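Local atomic coordinates of molinate hydrolase (Gulosibacter molinativorax, PDB entry 4UB9), a protein that hydrolyses the thiocarbamate pesticide molinate, probably by acting on a non-peptide carbon-nitrogen bond, and carries a bound zinc ion. Residues H302-G307 / E356-M361; G165-F170 / V468-E473; V210-H215 / P226-Y231; T377-L382 / T486-T491. All coordinates share one frame; numbering follows the deposited sequence.

Interaction 1. Residues H302-G307 / E356-M361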
loop_
_atom_site.group_PDB
_atom_site.type_symbol
_atom_site.label_atom_id
_atom_site.label_comp_id
_atom_site.label_asym_id
_atom_site.label_seq_id
_atom_site.Cartn_x
_atom_site.Cartn_y
_atom_site.Cartn_z
ATOM N N HIS A 302 10.373 -19.457 -21.783
ATOM C CA HIS A 302 10.035 -18.096 -22.288
ATOM C C HIS A 302 11.237 -17.341 -22.807
ATOM O O HIS A 302 11.576 -16.261 -22.368
ATOM C CB HIS A 302 9.115 -17.269 -21.376
ATOM C CG HIS A 302 9.533 -17.204 -19.953
ATOM N ND1 HIS A 302 10.687 -16.574 -19.538
ATOM C CD2 HIS A 302 8.895 -17.599 -18.825
ATOM C CE1 HIS A 302 10.776 -16.649 -18.221
ATOM N NE2 HIS A 302 9.702 -17.261 -17.762
ATOM N N ALA A 303 11.866 -17.981 -23.777
ATOM C CA ALA A 303 13.128 -17.528 -24.306
ATOM C C ALA A 303 13.001 -16.153 -24.900
ATOM O O ALA A 303 13.946 -15.385 -24.927
ATOM C CB ALA A 303 13.605 -18.505 -25.356
ATOM N N THR A 304 11.832 -15.866 -25.438
ATOM C CA THR A 304 11.606 -14.590 -26.135
ATOM C C THR A 304 11.208 -13.450 -25.217
ATOM O O THR A 304 10.975 -12.330 -25.680
ATOM C CB THR A 304 10.499 -14.736 -27.210
ATOM O OG1 THR A 304 9.381 -15.422 -26.633
ATOM C CG2 THR A 304 11.035 -15.515 -28.364
ATOM N N MET A 305 11.079 -13.750 -23.923
ATOM C CA MET A 305 10.819 -12.710 -22.948
ATOM C C MET A 305 12.166 -12.059 -22.585
ATOM O O MET A 305 12.928 -12.573 -21.806
ATOM C CB MET A 305 10.145 -13.266 -21.728
ATOM C CG MET A 305 9.655 -12.161 -20.814
ATOM S SD MET A 305 9.171 -12.833 -19.221
ATOM C CE MET A 305 7.649 -13.715 -19.672
ATOM N N THR A 306 12.449 -10.919 -23.190
ATOM C CA THR A 306 13.790 -10.343 -23.153
ATOM C C THR A 306 13.871 -8.881 -22.784
ATOM O O THR A 306 14.602 -8.123 -23.394
ATOM C CB THR A 306 14.506 -10.532 -24.509
ATOM O OG1 THR A 306 13.808 -9.848 -25.540
ATOM C CG2 THR A 306 14.583 -11.985 -24.837
ATOM N N GLY A 307 13.120 -8.483 -21.775
ATOM C CA GLY A 307 13.266 -7.122 -21.253
ATOM C C GLY A 307 12.770 -6.057 -22.214
ATOM O O GLY A 307 13.167 -4.899 -22.156
ATOM N N GLU A 356 7.344 -9.541 -31.598
ATOM C CA GLU A 356 8.279 -9.481 -32.745
ATOM C C GLU A 356 9.404 -10.484 -32.653
ATOM O O GLU A 356 9.856 -11.008 -33.660
ATOM C CB GLU A 356 8.868 -8.091 -32.881
ATOM C CG GLU A 356 7.842 -7.069 -33.369
ATOM C CD GLU A 356 8.183 -5.631 -32.969
ATOM O OE1 GLU A 356 9.313 -5.364 -32.529
ATOM O OE2 GLU A 356 7.300 -4.755 -33.090
ATOM N N ASN A 357 9.848 -10.757 -31.436
ATOM C CA ASN A 357 10.840 -11.821 -31.204
ATOM C C ASN A 357 10.263 -13.153 -31.617
ATOM O O ASN A 357 10.907 -13.926 -32.298
ATOM C CB ASN A 357 11.217 -11.929 -29.730
ATOM C CG ASN A 357 12.113 -10.785 -29.242
ATOM O OD1 ASN A 357 12.806 -10.122 -30.014
ATOM N ND2 ASN A 357 12.154 -10.620 -27.927
ATOM N N ASP A 358 9.029 -13.399 -31.187
ATOM C CA ASP A 358 8.341 -14.648 -31.513
ATOM C C ASP A 358 8.301 -14.820 -33.036
ATOM O O ASP A 358 8.570 -15.897 -33.569
ATOM C CB ASP A 358 6.923 -14.672 -30.938
ATOM C CG ASP A 358 6.883 -14.933 -29.428
ATOM O OD1 ASP A 358 7.876 -15.465 -28.876
ATOM O OD2 ASP A 358 5.834 -14.621 -28.793
ATOM N N VAL A 359 7.951 -13.742 -33.732
ATOM C CA VAL A 359 7.811 -13.781 -35.174
ATOM C C VAL A 359 9.134 -14.144 -35.848
ATOM O O VAL A 359 9.174 -14.980 -36.753
ATOM C CB VAL A 359 7.332 -12.418 -35.725
ATOM C CG1 VAL A 359 7.476 -12.374 -37.256
ATOM C CG2 VAL A 359 5.885 -12.166 -35.371
ATOM N N ARG A 360 10.192 -13.460 -35.428
ATOM C CA ARG A 360 11.528 -13.673 -35.997
ATOM C C ARG A 360 12.073 -15.056 -35.671
ATOM O O ARG A 360 12.758 -15.669 -36.495
ATOM C CB ARG A 360 12.483 -12.605 -35.546
ATOM C CG ARG A 360 12.109 -11.246 -36.121
ATOM C CD ARG A 360 12.923 -10.119 -35.498
ATOM N NE ARG A 360 14.344 -10.447 -35.537
ATOM C CZ ARG A 360 15.222 -10.266 -34.566
ATOM N NH1 ARG A 360 14.889 -9.751 -33.386
ATOM N NH2 ARG A 360 16.449 -10.639 -34.784
ATOM N N MET A 361 11.721 -15.589 -34.514
ATOM C CA MET A 361 12.163 -16.921 -34.185
ATOM C C MET A 361 11.528 -17.953 -35.113
ATOM O O MET A 361 12.152 -18.940 -35.519
ATOM C CB MET A 361 11.841 -17.250 -32.745
ATOM C CG MET A 361 12.571 -16.358 -31.785
ATOM S SD MET A 361 14.166 -16.992 -31.230
ATOM C CE MET A 361 13.600 -18.286 -30.097
#
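Polar bonds carry most of this buried contact between the loop after strand 299-301 and helix 353-363. The T304 hydroxyl, set in the crowded position between its own backbone N and carbonyl carbon (chi1 47°), donates through OG1 to D358 OD1 at 2.7 Å, using the syn lone pair of that carboxylate oxygen. The two side chains cross at about a right angle. N357 works beside it: its ND2 gives a fairly straight bond (160°) to T304 O at 3.1 Å, leaving in the amide plane and arriving above the carbonyl plane. The same ND2 makes a weak bond to T306 OG1 at 3.0 Å, tip to tip. The stronger partner of that hydroxyl is A309 O, while N357 OD1 accepts from I311 N, so the amide is held at both ends.

Apolar contact fills in alongside. T304 CB rests 3.8 Å from N357 CB, and T304 CG2 lies 3.8 Å from M361 CG, on a methionine chain bent at chi2 and chi3.

H302 meets nothing on the helix; its ring turns the other way, and NE2 binds zinc together with H282. A type I turn links it to this contact, M305 N bonding to H302 O at 3.0 Å. Two residues along the chain from that zinc ligand, T304 is held to the helix through both its hydroxyl and its carbonyl, and the buried N357 amide and D358 OD1 find polar partners.

Interaction 2. Residues G165-F170 / V468-E473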
loop_
_atom_site.group_PDB
_atom_site.type_symbol
_atom_site.label_atom_id
_atom_site.label_comp_id
_atom_site.label_asym_id
_atom_site.label_seq_id
_atom_site.Cartn_x
_atom_site.Cartn_y
_atom_site.Cartn_z
ATOM N N GLY A 165 -5.129 -39.173 -14.819
ATOM C CA GLY A 165 -4.589 -37.913 -15.328
ATOM C C GLY A 165 -3.474 -38.051 -16.336
ATOM O O GLY A 165 -2.897 -39.098 -16.500
ATOM N N ALA A 166 -3.135 -36.954 -16.967
ATOM C CA ALA A 166 -1.920 -36.883 -17.758
ATOM C C ALA A 166 -0.736 -37.318 -16.922
ATOM O O ALA A 166 -0.721 -37.094 -15.705
ATOM C CB ALA A 166 -1.684 -35.467 -18.274
ATOM N N ARG A 167 0.248 -37.978 -17.546
ATOM C CA ARG A 167 1.425 -38.315 -16.775
ATOM C C ARG A 167 2.249 -37.039 -16.573
ATOM O O ARG A 167 2.261 -36.107 -17.402
ATOM C CB ARG A 167 2.245 -39.458 -17.337
ATOM C CG ARG A 167 3.186 -39.122 -18.444
ATOM C CD ARG A 167 4.025 -40.343 -18.830
ATOM N NE ARG A 167 3.191 -41.408 -19.352
ATOM C CZ ARG A 167 2.511 -41.384 -20.501
ATOM N NH1 ARG A 167 2.574 -40.353 -21.338
ATOM N NH2 ARG A 167 1.760 -42.434 -20.837
ATOM N N ILE A 168 2.886 -37.017 -15.431
ATOM C CA ILE A 168 3.608 -35.872 -14.944
ATOM C C ILE A 168 5.087 -36.126 -14.830
ATOM O O ILE A 168 5.526 -37.137 -14.307
ATOM C CB ILE A 168 3.142 -35.500 -13.548
ATOM C CG1 ILE A 168 1.663 -35.183 -13.550
ATOM C CG2 ILE A 168 3.904 -34.267 -13.042
ATOM C CD1 ILE A 168 1.100 -35.002 -12.156
ATOM N N PHE A 169 5.839 -35.153 -15.296
ATOM C CA PHE A 169 7.249 -35.003 -14.943
ATOM C C PHE A 169 7.475 -33.601 -14.403
ATOM O O PHE A 169 6.917 -32.647 -14.913
ATOM C CB PHE A 169 8.140 -35.260 -16.151
ATOM C CG PHE A 169 7.960 -36.620 -16.712
ATOM C CD1 PHE A 169 8.402 -37.744 -16.023
ATOM C CD2 PHE A 169 7.303 -36.786 -17.948
ATOM C CE1 PHE A 169 8.207 -39.040 -16.533
ATOM C CE2 PHE A 169 7.094 -38.060 -18.452
ATOM C CZ PHE A 169 7.554 -39.192 -17.753
ATOM N N PHE A 170 8.326 -33.486 -13.383
ATOM C CA PHE A 170 8.474 -32.208 -12.712
ATOM C C PHE A 170 9.901 -31.755 -12.371
ATOM O O PHE A 170 10.816 -32.549 -12.265
ATOM C CB PHE A 170 7.593 -32.192 -11.490
ATOM C CG PHE A 170 7.963 -33.197 -10.474
ATOM C CD1 PHE A 170 9.078 -33.007 -9.677
ATOM C CD2 PHE A 170 7.181 -34.301 -10.266
ATOM C CE1 PHE A 170 9.409 -33.946 -8.705
ATOM C CE2 PHE A 170 7.497 -35.238 -9.300
ATOM C CZ PHE A 170 8.604 -35.069 -8.509
ATOM N N VAL A 468 -6.680 -41.465 -25.796
ATOM C CA VAL A 468 -6.155 -42.746 -25.375
ATOM C C VAL A 468 -4.803 -42.558 -24.699
ATOM O O VAL A 468 -3.901 -41.881 -25.231
ATOM C CB VAL A 468 -5.941 -43.678 -26.568
ATOM C CG1 VAL A 468 -5.307 -45.005 -26.128
ATOM C CG2 VAL A 468 -7.260 -43.937 -27.263
ATOM N N LYS A 469 -4.636 -43.248 -23.585
ATOM C CA LYS A 469 -3.411 -43.194 -22.810
ATOM C C LYS A 469 -2.922 -44.581 -22.471
ATOM O O LYS A 469 -3.600 -45.329 -21.798
ATOM C CB LYS A 469 -3.630 -42.429 -21.514
ATOM C CG LYS A 469 -2.317 -42.096 -20.807
ATOM C CD LYS A 469 -2.512 -41.687 -19.360
ATOM C CE LYS A 469 -1.146 -41.454 -18.741
ATOM N NZ LYS A 469 -1.222 -41.406 -17.271
ATOM N N GLU A 470 -1.729 -44.911 -22.950
ATOM C CA GLU A 470 -1.180 -46.261 -22.818
ATOM C C GLU A 470 -2.231 -47.313 -23.227
ATOM O O GLU A 470 -2.536 -48.262 -22.515
ATOM C CB GLU A 470 -0.665 -46.487 -21.424
ATOM C CG GLU A 470 0.636 -45.751 -21.212
ATOM C CD GLU A 470 1.251 -45.964 -19.836
ATOM O OE1 GLU A 470 1.290 -47.104 -19.354
ATOM O OE2 GLU A 470 1.763 -44.990 -19.277
ATOM N N GLY A 471 -2.805 -47.085 -24.400
ATOM C CA GLY A 471 -3.791 -48.004 -24.984
ATOM C C GLY A 471 -5.140 -48.107 -24.293
ATOM O O GLY A 471 -5.956 -48.973 -24.614
ATOM N N ARG A 472 -5.365 -47.215 -23.344
ATOM C CA ARG A 472 -6.591 -47.207 -22.577
ATOM C C ARG A 472 -7.369 -45.989 -22.960
ATOM O O ARG A 472 -6.858 -44.880 -22.923
ATOM C CB ARG A 472 -6.239 -47.155 -21.117
ATOM C CG ARG A 472 -7.426 -47.098 -20.178
ATOM C CD ARG A 472 -6.907 -47.112 -18.756
ATOM N NE ARG A 472 -7.445 -45.932 -18.104
ATOM C CZ ARG A 472 -6.771 -44.841 -17.781
ATOM N NH1 ARG A 472 -5.473 -44.734 -17.973
ATOM N NH2 ARG A 472 -7.420 -43.855 -17.220
ATOM N N GLU A 473 -8.575 -46.194 -23.436
ATOM C CA GLU A 473 -9.390 -45.071 -23.858
ATOM C C GLU A 473 -9.920 -44.381 -22.625
ATOM O O GLU A 473 -10.315 -44.996 -21.664
ATOM C CB GLU A 473 -10.548 -45.474 -24.791
ATOM C CG GLU A 473 -11.322 -44.255 -25.334
ATOM C CD GLU A 473 -12.331 -44.564 -26.449
ATOM O OE1 GLU A 473 -12.611 -45.775 -26.720
ATOM O OE2 GLU A 473 -12.813 -43.589 -27.085
#
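The backbone of 468-473 doubles back in a type I' turn from K469 to R472, closed by K469 N to R472 O at 2.8 Å and by R472 N to K469 O at 3.0 Å, and it approaches 165-170 without pairing as a strand, the nearest CA atoms (A166 and K469) being 8.2 Å apart. Three long side chains span the gap. K469 runs out fully extended, CG anti to the backbone N, until NZ donates to G165 O at 3.0 Å, almost along the C=O axis. On the way its CE passes over one face of the R167 guanidinium, offset toward the rim and 3.7 Å from R167 NH2.

R167 crosses obliquely and bends at chi3. Its NH2 forms a nearly straight salt bridge (170°) to E470 OE2 at 3.0 Å, taking the anti lone pair; guanidinium and carboxylate lie only 15° apart, so the bond sits close to both planes. R167 NH1 turns to D446, its stronger partner, and to T140. With R167 NH2 and K469 NZ 4.8 Å apart, the carboxylates of E470 and D446 probably offset the repulsion of like charges.

The tight two-residue hairpin, with E470 and G471 at positive phi, is a classic type I' arrangement. Strand 167-170 runs parallel to 138-143, consistent with a strand of the amidohydrolase TIM barrel, and the contact ties its beginning to the hairpin of strands 464-469 and 472-473.

Interaction 3. Residues V210-H215 / P226-Y231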
loop_
_atom_site.group_PDB
_atom_site.type_symbol
_atom_site.label_atom_id
_atom_site.label_comp_id
_atom_site.label_asym_id
_atom_site.label_seq_id
_atom_site.Cartn_x
_atom_site.Cartn_y
_atom_site.Cartn_z
ATOM N N VAL A 210 11.568 -25.356 -0.660
ATOM C CA VAL A 210 12.333 -26.498 -0.118
ATOM C C VAL A 210 13.820 -26.180 -0.015
ATOM O O VAL A 210 14.665 -26.901 -0.522
ATOM C CB VAL A 210 12.110 -27.814 -0.888
ATOM C CG1 VAL A 210 10.692 -28.289 -0.652
ATOM C CG2 VAL A 210 12.308 -27.629 -2.367
ATOM N N GLY A 211 14.115 -25.097 0.696
ATOM C CA GLY A 211 15.489 -24.681 0.956
ATOM C C GLY A 211 16.211 -24.079 -0.236
ATOM O O GLY A 211 17.383 -23.754 -0.133
ATOM N N MET A 212 15.545 -23.952 -1.369
ATOM C CA MET A 212 16.246 -23.517 -2.612
ATOM C C MET A 212 15.788 -22.139 -3.075
ATOM O O MET A 212 15.799 -21.815 -4.263
ATOM C CB MET A 212 16.075 -24.548 -3.719
ATOM C CG MET A 212 16.468 -25.970 -3.300
ATOM S SD MET A 212 18.201 -26.135 -2.753
ATOM C CE MET A 212 19.053 -26.029 -4.311
ATOM N N GLY A 213 15.439 -21.331 -2.096
ATOM C CA GLY A 213 14.961 -19.974 -2.314
ATOM C C GLY A 213 16.023 -18.883 -2.456
ATOM O O GLY A 213 17.174 -19.170 -2.806
ATOM N N ARG A 214 15.609 -17.636 -2.221
ATOM C CA ARG A 214 16.456 -16.467 -2.507
ATOM C C ARG A 214 17.781 -16.513 -1.738
ATOM O O ARG A 214 18.779 -15.950 -2.172
ATOM C CB ARG A 214 15.708 -15.147 -2.245
ATOM C CG ARG A 214 14.512 -14.857 -3.177
ATOM C CD ARG A 214 14.896 -14.698 -4.645
ATOM N NE ARG A 214 15.935 -13.677 -4.737
ATOM C CZ ARG A 214 17.224 -13.893 -4.972
ATOM N NH1 ARG A 214 17.686 -15.079 -5.312
ATOM N NH2 ARG A 214 18.047 -12.849 -4.960
ATOM N N HIS A 215 17.798 -17.210 -0.612
ATOM C CA HIS A 215 19.000 -17.249 0.239
ATOM C C HIS A 215 20.214 -17.879 -0.454
ATOM O O HIS A 215 21.356 -17.586 -0.112
ATOM C CB HIS A 215 18.741 -17.922 1.584
ATOM C CG HIS A 215 18.735 -19.410 1.516
ATOM N ND1 HIS A 215 19.835 -20.173 1.846
ATOM C CD2 HIS A 215 17.766 -20.282 1.155
ATOM C CE1 HIS A 215 19.551 -21.448 1.679
ATOM N NE2 HIS A 215 18.306 -21.539 1.255
ATOM N N PRO A 226 26.676 -28.606 -2.197
ATOM C CA PRO A 226 25.936 -29.708 -1.590
ATOM C C PRO A 226 24.430 -29.514 -1.566
ATOM O O PRO A 226 23.669 -30.488 -1.555
ATOM C CB PRO A 226 26.484 -29.754 -0.136
ATOM C CG PRO A 226 27.184 -28.449 0.073
ATOM C CD PRO A 226 27.677 -28.031 -1.285
ATOM N N LEU A 227 23.993 -28.262 -1.500
ATOM C CA LEU A 227 22.538 -27.966 -1.421
ATOM C C LEU A 227 21.826 -28.357 -2.712
ATOM O O LEU A 227 20.814 -29.061 -2.683
ATOM C CB LEU A 227 22.283 -26.517 -1.108
ATOM C CG LEU A 227 22.764 -26.085 0.290
ATOM C CD1 LEU A 227 22.542 -24.583 0.469
ATOM C CD2 LEU A 227 22.057 -26.831 1.404
ATOM N N ILE A 228 22.399 -27.955 -3.836
ATOM C CA ILE A 228 21.842 -28.341 -5.134
ATOM C C ILE A 228 21.945 -29.838 -5.381
ATOM O O ILE A 228 21.016 -30.468 -5.872
ATOM C CB ILE A 228 22.432 -27.591 -6.327
ATOM C CG1 ILE A 228 21.765 -28.045 -7.627
ATOM C CG2 ILE A 228 23.939 -27.800 -6.455
ATOM C CD1 ILE A 228 20.299 -27.686 -7.725
ATOM N N ARG A 229 23.053 -30.440 -4.986
ATOM C CA ARG A 229 23.191 -31.874 -5.129
ATOM C C ARG A 229 22.151 -32.641 -4.338
ATOM O O ARG A 229 21.514 -33.561 -4.833
ATOM C CB ARG A 229 24.564 -32.333 -4.694
ATOM C CG ARG A 229 24.715 -33.811 -4.923
ATOM C CD ARG A 229 26.186 -34.148 -4.941
ATOM N NE ARG A 229 26.381 -35.533 -5.305
ATOM C CZ ARG A 229 27.562 -36.135 -5.372
ATOM N NH1 ARG A 229 28.685 -35.462 -5.121
ATOM N NH2 ARG A 229 27.617 -37.422 -5.710
ATOM N N GLU A 230 21.988 -32.253 -3.099
ATOM C CA GLU A 230 20.981 -32.865 -2.240
ATOM C C GLU A 230 19.542 -32.712 -2.791
ATOM O O GLU A 230 18.719 -33.650 -2.729
ATOM C CB GLU A 230 21.088 -32.238 -0.851
ATOM C CG GLU A 230 19.895 -32.489 0.060
ATOM C CD GLU A 230 19.984 -31.728 1.380
ATOM O OE1 GLU A 230 20.340 -30.515 1.412
ATOM O OE2 GLU A 230 19.681 -32.360 2.411
ATOM N N TYR A 231 19.267 -31.507 -3.290
ATOM C CA TYR A 231 17.977 -31.211 -3.901
ATOM C C TYR A 231 17.710 -32.178 -5.051
ATOM O O TYR A 231 16.698 -32.820 -5.093
ATOM C CB TYR A 231 17.921 -29.770 -4.416
ATOM C CG TYR A 231 16.627 -29.502 -5.138
ATOM C CD1 TYR A 231 15.433 -29.312 -4.422
ATOM C CD2 TYR A 231 16.564 -29.510 -6.523
ATOM C CE1 TYR A 231 14.253 -29.078 -5.078
ATOM C CE2 TYR A 231 15.388 -29.274 -7.194
ATOM C CZ TYR A 231 14.233 -29.078 -6.470
ATOM O OH TYR A 231 13.031 -28.858 -7.108
#
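The loop joining helix 198-209 to helix 221-232 folds back onto the side of the second helix, next to strand 174-175. M212 does most of the work. Its CG lies beside the backbone N (chi1 -53°), and bends at chi2 and chi3 curl the chain over the L227-I228 turn of the helix. CG touches Y231 CD1 at 3.7 Å, SD makes an oblique Met-aromatic contact 5.2 Å from the centroid of the Y231 ring, and the terminal CE settles 3.7 Å from I228 CA, 4.0 Å from I228 CD1 and 3.9 Å from L227 O. V210, the first residue beyond helix 198-209 and at positive phi, brings CG2 to the edge of the Y231 ring, 3.6 Å from CE1. At the loop's far end H215 NE2 donates to G211 O at 2.8 Å, bracing the bend. Y231 OH bonds to A171 O and T173 N, fixing the ring. An alanine at M212 would lose CG, SD and CE, and with them its contacts with Y231 and I228, and would probably loosen the loop on the helix. The chemistry across the interface is apolar and sulfur-aromatic, so fit depends on shape; polar bonds act within the loop and, from Y231 OH, outside the contact.

Interaction 4. Residues T377-L382 / T486-T491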
loop_
_atom_site.group_PDB
_atom_site.type_symbol
_atom_site.label_atom_id
_atom_site.label_comp_id
_atom_site.label_asym_id
_atom_site.label_seq_id
_atom_site.Cartn_x
_atom_site.Cartn_y
_atom_site.Cartn_z
ATOM N N THR A 377 -7.096 -22.550 -12.910
ATOM C CA THR A 377 -7.367 -21.335 -12.166
ATOM C C THR A 377 -8.637 -21.410 -11.340
ATOM O O THR A 377 -9.658 -21.922 -11.770
ATOM C CB THR A 377 -7.474 -20.130 -13.125
ATOM O OG1 THR A 377 -6.331 -20.151 -13.980
ATOM C CG2 THR A 377 -7.491 -18.795 -12.358
ATOM N N ASP A 378 -8.551 -20.895 -10.122
ATOM C CA ASP A 378 -9.686 -20.958 -9.205
ATOM C C ASP A 378 -10.903 -20.272 -9.825
ATOM O O ASP A 378 -10.792 -19.141 -10.314
ATOM C CB ASP A 378 -9.339 -20.292 -7.872
ATOM C CG ASP A 378 -10.359 -20.583 -6.790
ATOM O OD1 ASP A 378 -11.373 -19.855 -6.727
ATOM O OD2 ASP A 378 -10.135 -21.507 -5.989
ATOM N N PRO A 379 -12.073 -20.905 -9.743
ATOM C CA PRO A 379 -13.292 -20.313 -10.350
ATOM C C PRO A 379 -13.704 -18.991 -9.786
ATOM O O PRO A 379 -14.203 -18.157 -10.516
ATOM C CB PRO A 379 -14.361 -21.335 -10.071
ATOM C CG PRO A 379 -13.806 -22.247 -9.023
ATOM C CD PRO A 379 -12.319 -22.235 -9.186
ATOM N N ASP A 380 -13.406 -18.726 -8.528
ATOM C CA ASP A 380 -13.665 -17.365 -8.002
ATOM C C ASP A 380 -12.850 -16.308 -8.727
ATOM O O ASP A 380 -13.304 -15.173 -8.919
ATOM C CB ASP A 380 -13.409 -17.235 -6.495
ATOM C CG ASP A 380 -14.530 -17.753 -5.659
ATOM O OD1 ASP A 380 -15.699 -17.760 -6.102
ATOM O OD2 ASP A 380 -14.247 -18.130 -4.510
ATOM N N ILE A 381 -11.634 -16.666 -9.109
ATOM C CA ILE A 381 -10.749 -15.732 -9.846
ATOM C C ILE A 381 -11.158 -15.608 -11.312
ATOM O O ILE A 381 -11.127 -14.526 -11.889
ATOM C CB ILE A 381 -9.275 -16.181 -9.763
ATOM C CG1 ILE A 381 -8.761 -16.050 -8.325
ATOM C CG2 ILE A 381 -8.370 -15.393 -10.715
ATOM C CD1 ILE A 381 -8.402 -14.630 -7.956
ATOM N N LEU A 382 -11.508 -16.724 -11.918
ATOM C CA LEU A 382 -12.068 -16.690 -13.295
ATOM C C LEU A 382 -13.327 -15.835 -13.359
ATOM O O LEU A 382 -13.539 -15.043 -14.277
ATOM C CB LEU A 382 -12.416 -18.082 -13.782
ATOM C CG LEU A 382 -11.219 -18.994 -14.035
ATOM C CD1 LEU A 382 -11.708 -20.383 -14.457
ATOM C CD2 LEU A 382 -10.284 -18.420 -15.088
ATOM N N THR A 486 -12.401 -26.970 -9.148
ATOM C CA THR A 486 -13.462 -26.645 -10.126
ATOM C C THR A 486 -14.876 -26.832 -9.608
ATOM O O THR A 486 -15.809 -26.436 -10.264
ATOM C CB THR A 486 -13.335 -27.424 -11.449
ATOM O OG1 THR A 486 -13.326 -28.830 -11.176
ATOM C CG2 THR A 486 -12.095 -26.989 -12.149
ATOM N N ALA A 487 -15.027 -27.451 -8.447
ATOM C CA ALA A 487 -16.360 -27.509 -7.801
ATOM C C ALA A 487 -16.930 -26.121 -7.636
ATOM O O ALA A 487 -16.341 -25.259 -7.007
ATOM C CB ALA A 487 -16.300 -28.222 -6.455
ATOM N N TYR A 488 -18.101 -25.918 -8.208
ATOM C CA TYR A 488 -18.700 -24.603 -8.260
ATOM C C TYR A 488 -20.182 -24.703 -8.579
ATOM O O TYR A 488 -20.577 -25.504 -9.400
ATOM C CB TYR A 488 -18.019 -23.773 -9.340
ATOM C CG TYR A 488 -17.861 -22.305 -9.017
ATOM C CD1 TYR A 488 -17.116 -21.898 -7.898
ATOM C CD2 TYR A 488 -18.420 -21.325 -9.824
ATOM C CE1 TYR A 488 -16.957 -20.562 -7.588
ATOM C CE2 TYR A 488 -18.266 -19.986 -9.519
ATOM C CZ TYR A 488 -17.526 -19.611 -8.399
ATOM O OH TYR A 488 -17.315 -18.284 -8.095
ATOM N N PRO A 489 -21.019 -23.841 -7.977
ATOM C CA PRO A 489 -20.710 -22.781 -7.014
ATOM C C PRO A 489 -20.384 -23.337 -5.656
ATOM O O PRO A 489 -20.499 -24.509 -5.430
ATOM C CB PRO A 489 -22.020 -21.988 -6.914
ATOM C CG PRO A 489 -22.888 -22.498 -8.005
ATOM C CD PRO A 489 -22.454 -23.884 -8.286
ATOM N N ARG A 490 -19.984 -22.460 -4.763
ATOM C CA ARG A 490 -19.513 -22.865 -3.444
ATOM C C ARG A 490 -20.540 -22.548 -2.390
ATOM O O ARG A 490 -20.833 -21.399 -2.141
ATOM C CB ARG A 490 -18.172 -22.175 -3.139
ATOM C CG ARG A 490 -16.987 -22.889 -3.810
ATOM C CD ARG A 490 -15.749 -22.001 -3.933
ATOM N NE ARG A 490 -14.639 -22.691 -4.607
ATOM C CZ ARG A 490 -13.532 -22.102 -5.046
ATOM N NH1 ARG A 490 -13.336 -20.787 -4.895
ATOM N NH2 ARG A 490 -12.609 -22.827 -5.654
ATOM N N THR A 491 -21.107 -23.587 -1.790
ATOM C CA THR A 491 -22.182 -23.380 -0.818
ATOM C C THR A 491 -21.548 -23.113 0.569
ATOM O O THR A 491 -20.562 -23.759 0.977
ATOM C CB THR A 491 -23.243 -24.519 -0.784
ATOM O OG1 THR A 491 -22.926 -25.442 0.258
ATOM C CG2 THR A 491 -23.381 -25.276 -2.142
#
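From CB, 3.9 Å from R490 NH1, the D380 side chain turns its CG beside the backbone N (chi1 -80°), 3.3 Å from the same NH1. OD1 accepts from Y488 OH at 2.6 Å on its anti lone pair, and salt-bridges R203 of the third subunit. OD2 forms a salt bridge with R490 NH1 at 2.8 Å, its hydrogen bond weak and bent (128°), the carboxylate nearly perpendicular to the guanidinium.

R490 meets D378 end-on: NH1 goes to D378 OD1 and NH2 to D378 OD2, each at 2.8 Å. D378 also N-caps the helix, OD1 accepting from D380 N at 2.9 Å. P379 fits between the Y488 ring and the R490 guanidinium, its CB over the ring centre in a CH-pi contact and its CG over one guanidinium face. An alanine at D378 would lose the end-on salt bridge and the capping bond together, and would probably leave both R490 and the start of the helix less firmly placed.

The network sits at the N-terminal end of helix 379-383, with helix 111-118 against D378, D380 and R490, helix 103-106 beside D378, and the third subunit packing on D380 and Y488.

How the interactions relate
Interaction 1 alone includes a zinc ligand, H302, and even there the bonded T304 side chain stands about 11 Å from the metal; the other three contacts lie away from the site. All are well separated, with centres 26 to 35 Å apart. The closest approach is between interactions 2 and 3, whose nearest atoms are about 6 Å apart without touching. Along the chain, interactions 3 and 1 follow one another within the span that interaction 2 closes, whereas the segments of 2 and 4 alternate, the chain after the hairpin reaching back in sequence to 377-382. Interactions 3 and 4 also face the assembly, R214 meeting the second subunit and D380 the third.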